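Long-range contacts in type II secretion ATPase XpsE (Xanthomonas campestris, PDB 2D28), which is the cytoplasmic ATPase of a bacterial type II secretion system, represented here by its N-terminal domain: residues A[13-19]-A[56-61]; A[24-30]-A[42-48]. The protein carries 1 engineered substitution. All blocks are in the same frame, centred on the assembly; numbering follows the deposited sequence.

Contact 1: A[13-19]-A[56-61]; sequences ALLERRR and ETCAEV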
# COMPACT_ATOMS: atom_id res chain seq x y z
N ALA A 13 -5.65 15.62 0.54
CA ALA A 13 -4.32 15.97 0.18
C ALA A 13 -4.05 15.81 -1.35
O ALA A 13 -3.31 16.60 -1.93
CB ALA A 13 -3.30 15.17 0.98
N LEU A 14 -4.61 14.79 -1.99
CA LEU A 14 -4.57 14.68 -3.44
C LEU A 14 -5.11 15.95 -4.16
O LEU A 14 -4.45 16.50 -5.08
CB LEU A 14 -5.35 13.47 -3.93
CG LEU A 14 -4.58 12.15 -3.72
CD1 LEU A 14 -5.53 11.03 -3.91
CD2 LEU A 14 -3.33 12.02 -4.65
N LEU A 15 -6.24 16.43 -3.71
CA LEU A 15 -6.84 17.67 -4.27
C LEU A 15 -5.99 18.88 -4.05
O LEU A 15 -5.66 19.58 -4.98
CB LEU A 15 -8.20 17.93 -3.68
CG LEU A 15 -9.25 16.95 -4.11
CD1 LEU A 15 -10.36 17.21 -3.10
CD2 LEU A 15 -9.77 17.19 -5.53
N GLU A 16 -5.55 19.05 -2.81
CA GLU A 16 -4.82 20.24 -2.42
C GLU A 16 -3.47 20.30 -3.13
O GLU A 16 -3.01 21.35 -3.51
CB GLU A 16 -4.65 20.22 -0.92
CG GLU A 16 -3.23 20.56 -0.44
CD GLU A 16 -3.09 22.02 -0.33
OE1 GLU A 16 -4.16 22.63 -0.20
OE2 GLU A 16 -1.98 22.55 -0.42
N ARG A 17 -2.84 19.15 -3.31
CA ARG A 17 -1.57 19.05 -4.08
C ARG A 17 -1.74 19.07 -5.58
O ARG A 17 -0.74 19.01 -6.36
CB ARG A 17 -0.82 17.80 -3.65
CG ARG A 17 -0.37 17.80 -2.18
CD ARG A 17 0.81 18.70 -1.97
NE ARG A 17 0.37 20.08 -1.92
CZ ARG A 17 1.20 21.13 -1.87
NH1 ARG A 17 0.72 22.37 -1.76
NH2 ARG A 17 2.52 20.93 -1.92
N ARG A 18 -2.99 19.12 -6.01
CA ARG A 18 -3.36 19.06 -7.39
C ARG A 18 -2.92 17.80 -8.12
O ARG A 18 -2.61 17.81 -9.32
CB ARG A 18 -2.85 20.30 -8.08
CG ARG A 18 -3.45 21.55 -7.43
CD ARG A 18 -2.60 22.73 -7.67
NE ARG A 18 -2.60 22.99 -9.10
CZ ARG A 18 -1.55 23.40 -9.81
NH1 ARG A 18 -0.36 23.65 -9.23
NH2 ARG A 18 -1.70 23.59 -11.11
N ARG A 19 -2.92 16.70 -7.40
CA ARG A 19 -2.65 15.37 -7.97
C ARG A 19 -3.93 14.67 -8.39
O ARG A 19 -3.90 13.50 -8.81
CB ARG A 19 -1.94 14.53 -6.90
CG ARG A 19 -0.63 15.13 -6.40
CD ARG A 19 -0.02 14.44 -5.16
NE ARG A 19 1.12 15.18 -4.65
CZ ARG A 19 1.60 15.06 -3.40
NH1 ARG A 19 1.02 14.32 -2.51
NH2 ARG A 19 2.63 15.75 -3.02
N GLU A 56 2.86 8.58 -2.88
CA GLU A 56 3.32 9.81 -2.26
C GLU A 56 2.46 10.39 -1.17
O GLU A 56 2.94 10.76 -0.04
CB GLU A 56 3.45 10.91 -3.34
CG GLU A 56 4.10 12.19 -2.79
CD GLU A 56 5.61 12.21 -2.95
OE1 GLU A 56 6.19 11.13 -3.29
OE2 GLU A 56 6.20 13.32 -2.75
N THR A 57 1.17 10.47 -1.50
CA THR A 57 0.21 11.05 -0.63
C THR A 57 -0.06 10.17 0.60
O THR A 57 -0.22 10.70 1.70
CB THR A 57 -1.06 11.36 -1.42
OG1 THR A 57 -0.64 12.15 -2.54
CG2 THR A 57 -1.97 12.28 -0.57
N CYS A 58 -0.21 8.86 0.39
CA CYS A 58 -0.31 7.91 1.49
C CYS A 58 0.86 8.13 2.47
O CYS A 58 0.67 8.26 3.67
CB CYS A 58 -0.27 6.48 0.95
SG CYS A 58 -1.78 5.97 0.20
N ALA A 59 2.06 8.28 1.94
CA ALA A 59 3.23 8.46 2.78
C ALA A 59 3.22 9.77 3.54
O ALA A 59 3.51 9.78 4.73
CB ALA A 59 4.47 8.36 1.96
N GLU A 60 2.81 10.87 2.90
CA GLU A 60 2.68 12.14 3.57
C GLU A 60 1.70 12.07 4.65
O GLU A 60 1.92 12.63 5.68
CB GLU A 60 2.19 13.29 2.69
CG GLU A 60 3.14 13.75 1.63
CD GLU A 60 2.47 14.63 0.54
OE1 GLU A 60 1.20 14.77 0.41
OE2 GLU A 60 3.24 15.25 -0.17
N VAL A 61 0.53 11.50 4.41
CA VAL A 61 -0.53 11.64 5.37
C VAL A 61 -0.23 10.79 6.57
O VAL A 61 -0.57 11.17 7.74
CB VAL A 61 -1.92 11.30 4.80
CG1 VAL A 61 -2.91 11.11 5.88
CG2 VAL A 61 -2.37 12.41 3.83
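Arg19 reaches across from the turn just after helix 6-16 to Thr57 and Glu60 on helix 51-62, in the helical part of the N-terminal domain of this secretion ATPase. Helix 6-16 closes with a Schellman motif, in which Arg18 has positive phi, Arg18 N returns to Leu15 O and Arg19 N to Leu14 O. Arg19 leaves this turn with CG anti to its carbonyl carbon (chi1 -59°). Its chain then runs extended from CG to NE and carries the guanidinium to the facing helix. Arg19 NH2 donates to Glu60 OE2 at 3.0 Å in a nearly straight bond, on the syn side but tilted out of the carboxylate plane. Arg19 NH1 meets Glu60 OE1 at 3.0 Å from above that plane. The grip is therefore end-on but twisted, with the two planes 40° apart. Arg19 NH1 also donates to Thr57 OG1 at 2.7 Å, close to the guanidinium plane. Arg17 CG lies over the centre of one guanidinium face, and Glu56 CG covers the other toward its rim. These contacts hold the group from both faces and along its edge. Thr57 OG1 is also hydrogen-bonded to Asp53 O, one turn back in its own helix. Beside the polar cluster, Leu14 CD2 touches Thr57 OG1 at 3.4 Å. The other branch of Thr57, CG2, is anti to the backbone N and packs on Ala13 CB at 3.5 Å.

Contact 2: A[24-30]-A[42-48]; sequences DLVRARQ and LLGRLGL. Engineered in segment 24-30: Val26 (natural residue Leu).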
# COMPACT_ATOMS: atom_id res chain seq x y z
N ASP A 24 -12.83 15.10 -11.72
CA ASP A 24 -12.62 13.67 -11.70
C ASP A 24 -13.11 12.99 -10.40
O ASP A 24 -13.62 11.83 -10.40
CB ASP A 24 -11.14 13.35 -11.87
CG ASP A 24 -10.62 13.65 -13.26
OD1 ASP A 24 -11.42 13.92 -14.19
OD2 ASP A 24 -9.39 13.66 -13.50
N LEU A 25 -12.91 13.67 -9.29
CA LEU A 25 -13.26 13.09 -8.01
C LEU A 25 -14.76 12.99 -7.94
O LEU A 25 -15.25 12.00 -7.47
CB LEU A 25 -12.75 13.93 -6.85
CG LEU A 25 -13.27 13.52 -5.48
CD1 LEU A 25 -12.98 12.01 -5.18
CD2 LEU A 25 -12.63 14.45 -4.41
N VAL A 26 -15.47 14.03 -8.39
CA VAL A 26 -16.95 13.99 -8.35
C VAL A 26 -17.51 12.87 -9.23
O VAL A 26 -18.42 12.17 -8.84
CB VAL A 26 -17.64 15.39 -8.63
CG1 VAL A 26 -17.02 16.12 -9.80
CG2 VAL A 26 -19.18 15.23 -8.83
N ARG A 27 -16.90 12.62 -10.39
CA ARG A 27 -17.34 11.50 -11.21
C ARG A 27 -17.10 10.15 -10.52
O ARG A 27 -17.97 9.27 -10.53
CB ARG A 27 -16.62 11.47 -12.55
CG ARG A 27 -16.85 12.66 -13.50
CD ARG A 27 -16.10 12.45 -14.86
NE ARG A 27 -15.71 11.03 -14.94
CZ ARG A 27 -14.46 10.55 -15.01
NH1 ARG A 27 -13.41 11.37 -15.09
NH2 ARG A 27 -14.28 9.23 -15.03
N ALA A 28 -15.92 9.95 -9.95
CA ALA A 28 -15.63 8.77 -9.15
C ALA A 28 -16.59 8.70 -7.94
O ALA A 28 -16.81 9.69 -7.24
CB ALA A 28 -14.16 8.77 -8.70
N ARG A 29 -17.25 7.55 -7.80
CA ARG A 29 -18.14 7.18 -6.66
C ARG A 29 -18.72 5.80 -7.02
O ARG A 29 -19.66 5.70 -7.80
CB ARG A 29 -19.29 8.16 -6.30
CG ARG A 29 -19.24 9.60 -6.77
CD ARG A 29 -19.75 9.85 -8.16
NE ARG A 29 -20.94 9.03 -8.41
CZ ARG A 29 -20.94 7.82 -8.98
NH1 ARG A 29 -19.84 7.25 -9.46
NH2 ARG A 29 -22.09 7.17 -9.07
N GLN A 30 -18.12 4.72 -6.49
CA GLN A 30 -18.37 3.39 -7.01
C GLN A 30 -19.06 3.41 -8.40
O GLN A 30 -19.21 4.46 -9.02
CB GLN A 30 -19.19 2.58 -5.99
CG GLN A 30 -20.39 3.35 -5.42
CD GLN A 30 -21.73 2.63 -5.62
OE1 GLN A 30 -21.79 1.38 -5.81
NE2 GLN A 30 -22.80 3.41 -5.58
N LEU A 42 -10.80 3.08 -6.81
CA LEU A 42 -11.59 3.39 -7.99
C LEU A 42 -10.90 4.49 -8.81
O LEU A 42 -10.79 4.36 -10.04
CB LEU A 42 -12.97 3.84 -7.61
CG LEU A 42 -13.94 4.16 -8.75
CD1 LEU A 42 -14.17 2.91 -9.58
CD2 LEU A 42 -15.22 4.71 -8.18
N LEU A 43 -10.39 5.52 -8.12
CA LEU A 43 -9.58 6.57 -8.74
C LEU A 43 -8.38 6.04 -9.47
O LEU A 43 -8.04 6.51 -10.56
CB LEU A 43 -9.15 7.65 -7.69
CG LEU A 43 -10.29 8.44 -7.04
CD1 LEU A 43 -9.82 9.23 -5.83
CD2 LEU A 43 -10.93 9.40 -8.10
N GLY A 44 -7.69 5.08 -8.88
CA GLY A 44 -6.58 4.45 -9.55
C GLY A 44 -7.06 3.69 -10.79
O GLY A 44 -6.40 3.74 -11.85
N ARG A 45 -8.20 3.01 -10.67
CA ARG A 45 -8.69 2.14 -11.75
C ARG A 45 -9.27 2.97 -12.90
O ARG A 45 -9.22 2.52 -14.03
CB ARG A 45 -9.77 1.18 -11.25
CG ARG A 45 -10.22 0.07 -12.27
CD ARG A 45 -11.75 -0.29 -12.19
NE ARG A 45 -12.18 -1.46 -13.00
CZ ARG A 45 -11.86 -2.74 -12.76
NH1 ARG A 45 -11.08 -3.08 -11.74
NH2 ARG A 45 -12.32 -3.69 -13.58
N LEU A 46 -9.85 4.14 -12.60
CA LEU A 46 -10.31 5.06 -13.63
C LEU A 46 -9.17 5.88 -14.29
O LEU A 46 -9.42 6.70 -15.17
CB LEU A 46 -11.37 5.97 -13.07
CG LEU A 46 -12.71 5.32 -12.74
CD1 LEU A 46 -13.56 6.21 -11.88
CD2 LEU A 46 -13.46 5.02 -14.02
N GLY A 47 -7.93 5.65 -13.89
CA GLY A 47 -6.79 6.40 -14.39
C GLY A 47 -6.67 7.86 -13.90
O GLY A 47 -5.98 8.70 -14.52
N LEU A 48 -7.30 8.17 -12.78
CA LEU A 48 -7.37 9.56 -12.36
C LEU A 48 -6.33 9.98 -11.33
O LEU A 48 -6.25 11.18 -11.01
CB LEU A 48 -8.78 9.87 -11.82
CG LEU A 48 -9.95 9.38 -12.70
CD1 LEU A 48 -11.29 9.63 -11.99
CD2 LEU A 48 -9.96 9.98 -14.09
O HOH W 1 -7.45 13.40 -11.61
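Ala28 pushes its methyl group into a hollow lined by four leucines, Leu42, Leu43, Leu46 and Leu48. This is an apolar contact between the ends of two short helices in the helical part of the N-terminal domain, with no direct hydrogen bond across it. The fit is tightest at Leu43, where CD2 stands 3.3 Å from Ala28 CB, closer than usual van der Waals contact. Leu46 CD1 lies 4.1 Å from Ala28 CB, and Leu42 CD2 and Leu48 CD1 complete the hollow. Leu42 CD2 also bears on the backbone beyond the helix, 3.4 Å from Gln30 N. Leu48 is the second bump. The Schellman turn at Gly47 ends helix 39-45, and Leu48 follows it with its side chain toward helix 22-27. There its two methyls divide their contacts: Leu48 CD1 rests on Asp24 CB at 3.7 Å, while Leu48 CD2 lies 3.8 Å from Asp24 OD2. Arg27 NH1 forms a salt bridge with Asp24 OD1 and passes 3.9 Å from Leu48 CD2, which sits at the edge of the guanidinium. One water donates to both Asp24 OD2 and Leu48 O, bridging the segments at this polar margin. Leu25 CD1 meets Leu43 CD1 at 4.3 Å. Leu25 also packs on Val11 of helix 6-16, so helix 22-27 packs against both helix 39-45 and helix 6-16.

In the fold
From the N terminus, the chain forms helix 6-16, turns at Arg18 and continues into helix 22-27. It then passes through a loop, part of which is not modelled, to helix 39-45. Contact 2 closes this inner loop by joining 24-30 to 42-48. After another short turn the chain enters helix 51-62, which returns to the end of the first helix and closes the larger loop of contact 1. Contact 2 is thus nested inside contact 1. Their centres lie about 15 Å apart, and they touch through Leu15 and Leu25. Together they tie four successive helices into one helical unit that precedes the sheet strands in the chain.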